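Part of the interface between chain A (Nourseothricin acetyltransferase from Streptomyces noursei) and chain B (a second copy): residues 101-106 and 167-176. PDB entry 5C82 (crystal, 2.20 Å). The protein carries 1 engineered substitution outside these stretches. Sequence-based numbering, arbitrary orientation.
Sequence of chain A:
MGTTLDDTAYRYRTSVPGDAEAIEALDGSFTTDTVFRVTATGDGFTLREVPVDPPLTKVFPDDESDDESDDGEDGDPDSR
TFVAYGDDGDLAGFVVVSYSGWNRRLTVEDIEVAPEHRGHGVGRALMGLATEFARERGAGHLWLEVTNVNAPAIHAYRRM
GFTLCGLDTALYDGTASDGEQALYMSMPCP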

# COMPACT_ATOMS: atom_id res chain seq x y z
N GLY A 101 -13.37 2.98 5.45
CA GLY A 101 -14.28 4.10 5.20
C GLY A 101 -13.63 5.40 4.76
O GLY A 101 -14.26 6.17 4.02
N TRP A 102 -12.39 5.70 5.21
CA TRP A 102 -11.69 6.94 4.82
C TRP A 102 -11.63 7.13 3.27
O TRP A 102 -11.89 8.22 2.76
CB TRP A 102 -10.30 7.03 5.48
CG TRP A 102 -9.31 7.80 4.66
CD1 TRP A 102 -9.31 9.15 4.42
CD2 TRP A 102 -8.26 7.25 3.86
NE1 TRP A 102 -8.33 9.47 3.52
CE2 TRP A 102 -7.66 8.32 3.16
CE3 TRP A 102 -7.72 5.96 3.72
CZ2 TRP A 102 -6.56 8.15 2.32
CZ3 TRP A 102 -6.63 5.79 2.88
CH2 TRP A 102 -6.07 6.88 2.19
N ASN A 103 -11.30 6.06 2.53
CA ASN A 103 -11.24 6.13 1.08
C ASN A 103 -12.26 5.21 0.44
O ASN A 103 -12.21 4.99 -0.78
CB ASN A 103 -9.82 5.88 0.56
CG ASN A 103 -9.25 4.53 0.87
OD1 ASN A 103 -9.78 3.79 1.71
ND2 ASN A 103 -8.11 4.22 0.26
N ARG A 104 -13.22 4.71 1.26
CA ARG A 104 -14.33 3.84 0.84
C ARG A 104 -13.79 2.68 -0.01
O ARG A 104 -14.28 2.39 -1.11
CB ARG A 104 -15.41 4.65 0.10
CG ARG A 104 -15.96 5.85 0.87
CD ARG A 104 -16.65 6.82 -0.07
NE ARG A 104 -17.86 6.26 -0.69
CZ ARG A 104 -18.14 6.33 -1.99
NH1 ARG A 104 -17.30 6.92 -2.84
NH2 ARG A 104 -19.26 5.79 -2.47
N ARG A 105 -12.73 2.07 0.49
CA ARG A 105 -12.07 1.00 -0.24
C ARG A 105 -12.35 -0.33 0.41
O ARG A 105 -12.11 -0.52 1.59
CB ARG A 105 -10.54 1.28 -0.31
CG ARG A 105 -9.70 0.08 -0.75
CD ARG A 105 -8.21 0.38 -0.71
NE ARG A 105 -7.81 1.24 -1.84
CZ ARG A 105 -6.55 1.52 -2.15
NH1 ARG A 105 -5.55 0.99 -1.45
NH2 ARG A 105 -6.28 2.27 -3.20
N LEU A 106 -12.79 -1.28 -0.41
CA LEU A 106 -12.92 -2.65 0.04
C LEU A 106 -11.65 -3.35 -0.47
O LEU A 106 -11.41 -3.45 -1.67
CB LEU A 106 -14.20 -3.28 -0.53
CG LEU A 106 -14.75 -4.58 0.09
CD1 LEU A 106 -14.28 -5.79 -0.63
CD2 LEU A 106 -14.68 -4.62 1.61
N LEU B 167 3.61 3.25 -6.27
CA LEU B 167 2.53 4.23 -6.21
C LEU B 167 1.18 3.54 -6.12
O LEU B 167 1.09 2.34 -6.41
CB LEU B 167 2.56 5.19 -7.45
CG LEU B 167 2.10 4.66 -8.83
CD1 LEU B 167 1.78 5.80 -9.76
CD2 LEU B 167 3.18 3.90 -9.52
N ASP B 168 0.13 4.28 -5.74
CA ASP B 168 -1.26 3.82 -5.76
C ASP B 168 -2.13 4.99 -6.22
O ASP B 168 -2.41 5.90 -5.44
CB ASP B 168 -1.74 3.23 -4.41
CG ASP B 168 -3.13 2.56 -4.48
OD1 ASP B 168 -3.85 2.73 -5.51
OD2 ASP B 168 -3.50 1.89 -3.52
N THR B 169 -2.59 4.92 -7.48
CA THR B 169 -3.41 5.97 -8.09
C THR B 169 -4.83 6.01 -7.56
O THR B 169 -5.57 6.96 -7.85
CB THR B 169 -3.41 5.81 -9.64
OG1 THR B 169 -4.02 4.56 -9.97
CG2 THR B 169 -2.02 5.91 -10.27
N ALA B 170 -5.23 4.97 -6.84
CA ALA B 170 -6.59 4.82 -6.34
C ALA B 170 -6.74 5.12 -4.85
O ALA B 170 -7.87 5.20 -4.38
CB ALA B 170 -7.07 3.41 -6.66
N LEU B 171 -5.60 5.30 -4.11
CA LEU B 171 -5.58 5.55 -2.66
C LEU B 171 -6.50 6.68 -2.20
O LEU B 171 -7.13 6.54 -1.16
CB LEU B 171 -4.16 5.77 -2.06
CG LEU B 171 -4.10 5.54 -0.50
CD1 LEU B 171 -4.37 4.04 -0.09
CD2 LEU B 171 -2.81 6.07 0.13
N TYR B 172 -6.58 7.77 -2.98
CA TYR B 172 -7.38 8.95 -2.62
C TYR B 172 -8.74 9.06 -3.28
O TYR B 172 -9.38 10.11 -3.15
CB TYR B 172 -6.58 10.23 -2.88
CG TYR B 172 -5.29 10.29 -2.10
CD1 TYR B 172 -5.28 10.20 -0.71
CD2 TYR B 172 -4.07 10.50 -2.74
CE1 TYR B 172 -4.10 10.27 0.02
CE2 TYR B 172 -2.88 10.58 -2.03
CZ TYR B 172 -2.89 10.44 -0.65
OH TYR B 172 -1.73 10.53 0.06
N ASP B 173 -9.20 8.01 -3.98
CA ASP B 173 -10.51 8.03 -4.63
C ASP B 173 -11.62 8.12 -3.55
O ASP B 173 -11.59 7.38 -2.57
CB ASP B 173 -10.70 6.82 -5.55
CG ASP B 173 -12.06 6.75 -6.23
OD1 ASP B 173 -13.01 6.20 -5.62
OD2 ASP B 173 -12.18 7.27 -7.37
N GLY B 174 -12.53 9.08 -3.72
CA GLY B 174 -13.64 9.32 -2.81
C GLY B 174 -13.29 10.12 -1.57
O GLY B 174 -14.11 10.24 -0.66
N THR B 175 -12.08 10.68 -1.52
CA THR B 175 -11.63 11.48 -0.39
C THR B 175 -11.53 12.93 -0.81
O THR B 175 -11.70 13.25 -2.00
CB THR B 175 -10.25 10.98 0.14
OG1 THR B 175 -9.20 11.49 -0.66
CG2 THR B 175 -10.14 9.48 0.22
N ALA B 176 -11.16 13.81 0.13
CA ALA B 176 -10.90 15.24 -0.11
C ALA B 176 -9.68 15.40 -1.05
O ALA B 176 -9.52 16.46 -1.64
CB ALA B 176 -10.63 15.94 1.21
O HOH W 1 -13.49 5.08 -3.19

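What charged contact ties the two chains together? Arg A105, whose CA-to-CB bond points toward chain B, reaches out in a largely extended conformation (chi1 and chi2 both t) and forms a salt bridge with Asp B168. Both terminal nitrogens converge on one carboxylate oxygen: NH2 of Arg A105 lies 2.8 Å from OD2 of Asp B168, and NH1 of Arg A105 lies 3.0 Å from the same OD2, each donating a hydrogen bond. The oxygen sits near the guanidinium plane, where the N-H bonds point. The other carboxylate oxygen is engaged within its own chain, since N of Ala B170 donates to OD1 of Asp B168 at 2.9 Å. That bond lies within the type I turn from Asp B168 to Leu B171, so the acid serves both the local fold and the contact. NH2 of Arg A105 also comes within 3.2 Å of N of Leu B171, but both atoms are donors and no hydrogen bond joins them.

Which uncharged hydrogen bond crosses the contact? The side chain of Asn A103 supplies it: ND2 of Asn A103 donates to the backbone O of Leu B171 at 2.9 Å, with an N-H...O angle of 157°. The bond uses a main-chain acceptor, so it reads the course of the chain B loop rather than a side chain. OD1 of Asn A103 is hydrogen-bonded just outside the stretches, which leaves both ends of the amide with partners.

How do the nonpolar groups pack? Trp A102 leaves its backbone sideways, yet the end of its ring comes nearer to chain B. There CH2 of Trp A102 lies 3.6 Å from CG of Leu B171, and CZ2 of Trp A102 lies 3.9 Å from CD1 of Tyr B172, which is at the edge of the indole, near its plane. Thr B175 makes a CH-pi contact, its CG2 standing 4.2 Å from the centroid of the five-membered ring of Trp A102 and off-centre, 29° from the ring normal. The same methyl is 3.6 Å from CB of Asn A103, while OG1 of Thr B175 donates to O of Tyr B172 at 2.9 Å within the loop. CD1 of Leu B171 lies over one face of the Arg A105 guanidinium, 3.5 Å from NH1 of Arg A105, so the charged group is in contact with a methyl as well as the acid.

Where do the backbones approach, and what does water contribute? O of Asn A103 and O of Asp B173 are 3.0 Å apart; both are acceptors, so they cannot bond directly. Water 1 is within 2.7 Å of O of Asn A103 and also 2.7 Å from OD1 of Asp B173, and can donate to either, a polar link between the chains beside this close approach. Nearby, Gly B174 has a positive phi of 82°, which favours glycine, and an ideal CB there would be a tight 3.3 Å from NH1 of Arg A104.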